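Local structure of envelope glycoprotein (Bourbon virus, 5ZKX) at residues I251-D255 and A256-N260; G271-I275 and S276-H280; K321-S324 and S325-I329. The protein probably drives fusion of the viral envelope with a host membrane, as a class III fusion glycoprotein related to baculovirus gp64, captured here as a postfusion trimer. All blocks are in the same frame, centred on the assembly; numbering follows the deposited sequence.

Contact 1: residues I251-D255 and A256-N260; sequences ICLPD and ACYKN
Cys252 and Cys257 face each other across a tight beta hairpin made of strands 250-252 and 256-260. They form a non-hydrogen-bonded antiparallel pair. Their side chains leave the same face and join in a disulfide. The SG atoms of Cys252 and Cys257 are 2.0 Å apart, with a torsion of 109° about the S-S bond. Both SG atoms lie beside their own backbone N (chi1 -82° for Cys252, -63° for Cys257), which directs each sulfur at its partner.

Backbone bonds close the hairpin on both sides of this bridge. Ile251 and Tyr258 form a hydrogen-bonded pair: Tyr258 N gives to Ile251 O at 2.7 Å, and Ile251 N gives to Tyr258 O at 3.0 Å. At the turn, Leu253 N reaches Ala256 O at 2.6 Å. The return bond from Ala256 N to Leu253 O is weak. Pro254 and Asp255 fill the corner in a conformation close to a type I turn. Two polar side chains bind outside the hairpin: the Asp255 carboxylate forms a salt bridge with Lys413, and the Tyr258 hydroxyl bonds to Asp238.

Ile251 and Tyr258 point to the face opposite the disulfide. Phe243 stacks on the Tyr258 ring. Leu253 and Pro254 pack on Tyr285 of the second subunit. Ile251 CG2 and Leu253 CD1 lie at the Tyr258 ring edge, near its plane. The nearest Tyr258 carbon to Ile251 CG2 is CB, whereas Leu253 CD1 comes within 3.8 Å of Tyr258 CE1.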
# COMPACT_ATOMS: atom_id res chain seq x y z
N ILE A 251 0.57 -19.82 -14.75
CA ILE A 251 0.02 -18.64 -14.09
C ILE A 251 0.49 -17.41 -14.86
O ILE A 251 1.60 -17.38 -15.40
CB ILE A 251 0.43 -18.56 -12.60
CG1 ILE A 251 -0.30 -17.42 -11.90
CG2 ILE A 251 1.94 -18.42 -12.45
CD1 ILE A 251 0.10 -17.23 -10.45
N CYS A 252 -0.38 -16.40 -14.92
CA CYS A 252 -0.07 -15.14 -15.57
C CYS A 252 -0.16 -14.01 -14.55
O CYS A 252 -1.20 -13.83 -13.91
CB CYS A 252 -1.01 -14.87 -16.74
SG CYS A 252 -0.56 -15.70 -18.28
N LEU A 253 0.93 -13.28 -14.40
CA LEU A 253 0.95 -12.02 -13.67
C LEU A 253 0.77 -10.87 -14.64
O LEU A 253 0.77 -11.06 -15.86
CB LEU A 253 2.27 -11.90 -12.91
CG LEU A 253 2.64 -13.03 -11.94
CD1 LEU A 253 3.94 -12.71 -11.22
CD2 LEU A 253 1.52 -13.28 -10.96
N PRO A 254 0.56 -9.65 -14.13
CA PRO A 254 0.47 -8.49 -15.05
C PRO A 254 1.57 -8.43 -16.09
O PRO A 254 1.28 -8.30 -17.29
CB PRO A 254 0.53 -7.31 -14.08
CG PRO A 254 -0.13 -7.81 -12.85
CD PRO A 254 0.17 -9.28 -12.76
N ASP A 255 2.83 -8.54 -15.68
CA ASP A 255 3.96 -8.31 -16.57
C ASP A 255 4.54 -9.59 -17.17
O ASP A 255 5.35 -9.49 -18.09
CB ASP A 255 5.07 -7.55 -15.83
CG ASP A 255 5.50 -8.25 -14.56
OD1 ASP A 255 4.73 -9.10 -14.06
OD2 ASP A 255 6.60 -7.96 -14.06
N ALA A 256 4.15 -10.76 -16.67
CA ALA A 256 4.77 -11.99 -17.15
C ALA A 256 3.87 -13.18 -16.85
O ALA A 256 3.08 -13.16 -15.91
CB ALA A 256 6.15 -12.20 -16.52
N CYS A 257 4.02 -14.22 -17.67
CA CYS A 257 3.35 -15.50 -17.48
C CYS A 257 4.40 -16.58 -17.29
O CYS A 257 5.46 -16.56 -17.93
CB CYS A 257 2.45 -15.85 -18.66
SG CYS A 257 1.09 -14.70 -18.91
N TYR A 258 4.12 -17.52 -16.39
CA TYR A 258 5.03 -18.61 -16.06
C TYR A 258 4.33 -19.94 -16.34
O TYR A 258 3.35 -20.27 -15.68
CB TYR A 258 5.46 -18.54 -14.59
CG TYR A 258 6.17 -17.26 -14.22
CD1 TYR A 258 5.47 -16.19 -13.67
CD2 TYR A 258 7.53 -17.12 -14.42
CE1 TYR A 258 6.11 -15.02 -13.33
CE2 TYR A 258 8.18 -15.95 -14.08
CZ TYR A 258 7.47 -14.90 -13.54
OH TYR A 258 8.11 -13.74 -13.20
N LYS A 259 4.85 -20.68 -17.31
CA LYS A 259 4.30 -21.99 -17.65
C LYS A 259 5.34 -23.06 -17.36
O LYS A 259 6.48 -22.98 -17.83
CB LYS A 259 3.87 -22.06 -19.11
CG LYS A 259 2.98 -23.26 -19.40
CD LYS A 259 2.56 -23.31 -20.85
CE LYS A 259 1.29 -24.11 -21.02
NZ LYS A 259 1.11 -24.58 -22.42
N ASN A 260 4.95 -24.05 -16.58
CA ASN A 260 5.81 -25.18 -16.29
C ASN A 260 5.89 -26.07 -17.52
O ASN A 260 4.88 -26.61 -17.97
CB ASN A 260 5.27 -25.95 -15.09
CG ASN A 260 6.25 -26.96 -14.55
OD1 ASN A 260 7.46 -26.86 -14.78
ND2 ASN A 260 5.75 -27.94 -13.82

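Contact 2: residues G271-I275 and S276-H280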
# COMPACT_ATOMS: atom_id res chain seq x y z
N GLY A 271 -3.59 -19.50 -14.56
CA GLY A 271 -4.11 -18.71 -13.46
C GLY A 271 -4.03 -17.24 -13.83
O GLY A 271 -3.02 -16.79 -14.37
N MET A 272 -5.10 -16.49 -13.57
CA MET A 272 -5.20 -15.11 -14.02
C MET A 272 -5.12 -14.17 -12.83
O MET A 272 -5.76 -14.40 -11.80
CB MET A 272 -6.51 -14.89 -14.77
CG MET A 272 -6.46 -13.72 -15.73
SD MET A 272 -5.45 -14.11 -17.16
CE MET A 272 -4.06 -13.07 -16.86
N TRP A 273 -4.33 -13.11 -12.97
CA TRP A 273 -4.33 -12.05 -11.99
C TRP A 273 -5.62 -11.24 -12.10
O TRP A 273 -6.19 -11.10 -13.18
CB TRP A 273 -3.12 -11.13 -12.18
CG TRP A 273 -3.02 -10.55 -13.55
CD1 TRP A 273 -2.63 -11.20 -14.68
CD2 TRP A 273 -3.29 -9.20 -13.94
NE1 TRP A 273 -2.66 -10.35 -15.76
CE2 TRP A 273 -3.06 -9.11 -15.33
CE3 TRP A 273 -3.72 -8.06 -13.25
CZ2 TRP A 273 -3.24 -7.93 -16.04
CZ3 TRP A 273 -3.89 -6.89 -13.96
CH2 TRP A 273 -3.65 -6.83 -15.34
N ASN A 274 -6.07 -10.71 -10.97
CA ASN A 274 -7.26 -9.88 -10.96
C ASN A 274 -6.89 -8.47 -11.41
O ASN A 274 -5.99 -7.85 -10.85
CB ASN A 274 -7.90 -9.86 -9.58
CG ASN A 274 -8.70 -11.11 -9.29
OD1 ASN A 274 -8.49 -11.78 -8.28
ND2 ASN A 274 -9.63 -11.44 -10.18
N ILE A 275 -7.58 -7.99 -12.45
CA ILE A 275 -7.27 -6.68 -13.02
C ILE A 275 -7.50 -5.57 -12.00
O ILE A 275 -6.77 -4.58 -11.98
CB ILE A 275 -8.09 -6.47 -14.31
CG1 ILE A 275 -7.97 -5.03 -14.81
CG2 ILE A 275 -9.55 -6.84 -14.09
CD1 ILE A 275 -6.58 -4.64 -15.25
N SER A 276 -8.49 -5.74 -11.13
CA SER A 276 -8.83 -4.68 -10.18
C SER A 276 -7.69 -4.40 -9.20
O SER A 276 -7.59 -3.30 -8.66
CB SER A 276 -10.10 -5.03 -9.42
OG SER A 276 -9.99 -6.31 -8.81
N GLU A 277 -6.84 -5.39 -8.95
CA GLU A 277 -5.74 -5.20 -8.02
C GLU A 277 -4.72 -4.19 -8.53
O GLU A 277 -4.01 -3.58 -7.72
CB GLU A 277 -5.07 -6.55 -7.72
CG GLU A 277 -5.84 -7.38 -6.70
CD GLU A 277 -5.20 -8.73 -6.43
OE1 GLU A 277 -5.95 -9.69 -6.14
OE2 GLU A 277 -3.96 -8.84 -6.50
N LYS A 278 -4.63 -4.01 -9.84
CA LYS A 278 -3.73 -3.02 -10.43
C LYS A 278 -4.40 -1.67 -10.65
O LYS A 278 -3.69 -0.69 -10.92
CB LYS A 278 -3.18 -3.54 -11.75
CG LYS A 278 -2.36 -4.82 -11.63
CD LYS A 278 -0.98 -4.53 -11.06
CE LYS A 278 -0.04 -3.97 -12.11
NZ LYS A 278 1.19 -3.39 -11.50
N LEU A 279 -5.72 -1.58 -10.54
CA LEU A 279 -6.44 -0.32 -10.65
C LEU A 279 -6.66 0.33 -9.29
O LEU A 279 -6.42 1.53 -9.13
CB LEU A 279 -7.80 -0.53 -11.33
CG LEU A 279 -7.91 -1.21 -12.69
CD1 LEU A 279 -9.38 -1.35 -13.06
CD2 LEU A 279 -7.15 -0.45 -13.76
N HIS A 280 -7.12 -0.45 -8.32
CA HIS A 280 -7.51 0.08 -7.02
C HIS A 280 -6.31 0.12 -6.08
O HIS A 280 -5.50 -0.80 -6.04
CB HIS A 280 -8.62 -0.77 -6.42
CG HIS A 280 -9.88 -0.78 -7.23
ND1 HIS A 280 -10.90 -1.69 -7.02
CD2 HIS A 280 -10.29 0.01 -8.25
CE1 HIS A 280 -11.88 -1.45 -7.88
NE2 HIS A 280 -11.53 -0.42 -8.63
O HOH W 1 -8.72 -10.39 -6.32
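Lys278 and Trp273 cross at about a right angle where the chain passes from the weakly bonded strand 271-272 into the short, weakly bonded helical turn 276-279. Lys278 CB starts 3.7 Å from Ile275 O and 4.1 Å from Trp273 CZ3 of the indole. Lys278 CG makes the closest touch, 3.5 Å from Trp273 CZ3, and meets the six-membered ring obliquely. Beyond CG the chain bends twice, at chi2 (-76°) and chi3 (-78°). These bends carry CD and CE off the indole. At the tip, NZ has a long, weak ion pair with Glu415.

The backbone is held by bonds three residues apart. Glu277 N gives to Asn274 O at 3.2 Å, and Lys278 N gives to Ile275 O at 3.1 Å. Both donors sit above the carbonyl plane, and a weaker bond joins Leu279 N to Ile275 O. A water donates to Glu277 OE1; its bridge to Asn274 OD1 is doubtful, since that distance is too short.

Trp273 NE1 binds Leu154 O, which fixes the indole against strand 153-155. Pro254, at the hairpin turn, packs on both Trp273 and Lys278. The helical turn follows strand 271-272 in the chain and packs on the start of helix 284-329 of the second subunit, where Val284 meets Glu277 and Tyr285 meets Lys278.

Contact 3: residues K321-S324 and S325-I329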
# COMPACT_ATOMS: atom_id res chain seq x y z
N LYS A 321 30.13 -30.71 32.30
CA LYS A 321 30.21 -31.84 33.22
C LYS A 321 30.87 -33.05 32.56
O LYS A 321 31.59 -33.81 33.22
CB LYS A 321 28.82 -32.22 33.73
CG LYS A 321 28.05 -31.10 34.39
CD LYS A 321 26.59 -31.50 34.58
CE LYS A 321 25.78 -30.38 35.20
NZ LYS A 321 26.22 -30.10 36.59
N MET A 322 30.61 -33.27 31.27
CA MET A 322 31.21 -34.41 30.58
C MET A 322 32.72 -34.26 30.49
O MET A 322 33.45 -35.24 30.66
CB MET A 322 30.61 -34.55 29.18
CG MET A 322 29.18 -35.01 29.14
SD MET A 322 28.52 -34.92 27.46
CE MET A 322 29.69 -35.97 26.60
N VAL A 323 33.20 -33.05 30.21
CA VAL A 323 34.64 -32.83 30.14
C VAL A 323 35.25 -32.93 31.53
O VAL A 323 36.34 -33.49 31.71
CB VAL A 323 34.94 -31.48 29.47
CG1 VAL A 323 36.28 -30.94 29.91
CG2 VAL A 323 34.90 -31.63 27.96
N SER A 324 34.56 -32.41 32.55
CA SER A 324 35.06 -32.52 33.91
C SER A 324 35.24 -33.98 34.32
O SER A 324 36.14 -34.30 35.10
CB SER A 324 34.11 -31.81 34.87
OG SER A 324 34.61 -31.83 36.20
N SER A 325 34.40 -34.87 33.79
CA SER A 325 34.55 -36.29 34.07
C SER A 325 35.69 -36.90 33.25
O SER A 325 36.52 -37.63 33.79
CB SER A 325 33.24 -37.01 33.77
OG SER A 325 33.34 -38.39 34.06
N LEU A 326 35.74 -36.60 31.95
CA LEU A 326 36.74 -37.24 31.10
C LEU A 326 38.13 -36.66 31.32
O LEU A 326 39.13 -37.39 31.20
CB LEU A 326 36.34 -37.11 29.63
CG LEU A 326 37.32 -37.67 28.60
CD1 LEU A 326 37.60 -39.14 28.87
CD2 LEU A 326 36.78 -37.48 27.19
N ALA A 327 38.23 -35.37 31.63
CA ALA A 327 39.54 -34.76 31.84
C ALA A 327 40.24 -35.29 33.08
O ALA A 327 41.47 -35.14 33.19
CB ALA A 327 39.41 -33.24 31.93
N LYS A 328 39.50 -35.89 34.01
CA LYS A 328 40.14 -36.55 35.14
C LYS A 328 40.95 -37.75 34.67
O LYS A 328 42.01 -38.05 35.24
CB LYS A 328 39.09 -36.99 36.16
CG LYS A 328 38.34 -35.85 36.83
CD LYS A 328 37.40 -36.38 37.91
CE LYS A 328 36.66 -35.26 38.61
NZ LYS A 328 35.62 -34.63 37.75
N ILE A 329 40.48 -38.44 33.63
CA ILE A 329 41.18 -39.60 33.10
C ILE A 329 42.26 -39.16 32.12
O ILE A 329 43.40 -39.65 32.17
CB ILE A 329 40.17 -40.57 32.46
CG1 ILE A 329 39.08 -40.93 33.47
CG2 ILE A 329 40.87 -41.81 31.95
CD1 ILE A 329 37.72 -41.14 32.85
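Lys328 reaches back to Ser324 near the far end of helix 284-329, the long helix at the core of the postfusion trimer. Lys328 NZ gives a hydrogen bond to Ser324 O at 2.7 Å. The donor stands above the carbonyl plane. The chain runs extended from CB and turns only at chi4 (72°), which brings NZ back over that carbonyl. Lys328 CG passes 3.2 Å from Ser324 O on the way. The ammonium group also binds Pro349 O and makes a cation-pi contact with Phe346, so one lysine ties the helix to strand 342-346 and the residues just after it. Ser324 OG has a weak hydrogen bond to the same Pro349 O.

The backbone donors are served in helical order. Ser325 N gives to Lys321 O at 3.1 Å, and Leu326 N gives to Met322 O at 3.0 Å. Ala327 N follows, to Val323 O. Lys328 N has a weak bond to Ser325 O and Ile329 N bonds to Leu326 O, both three residues back. The Ser325 hydroxyl is satisfied by Asp330 of the second subunit.

Leu326 packs on Leu326 of the second subunit, and Met322 on Met322 of the third. Val323 and Ala327 lie against Ile334 of helix 333-338 in the same chain. Between these two, the Ala327 N to Val323 O bond is 2.7 Å long with an N-H...O angle of 161°, while Val323 CG1 lies 4.4 Å from Ala327 CB.

From the N terminus, contact 1 comes first and closes the hairpin turn between two sheet strands. Contact 2 begins with strand 271-272, which adds to the same sheet beside strand 250-252, and then turns the chain out of the sheet. The two touch directly: Cys252 N lies 2.7 Å from Gly271 O, a probable hydrogen bond. Contact 3 comes last, along helix 284-329, with its nearest atoms about 48 Å from those of contact 1. The three are in series, so none encloses or crosses another. Contacts 1 and 2 join the sheet to the helix start of the second subunit. Contact 3 closes no loop beyond a helical turn, whose side chains meet both other subunits.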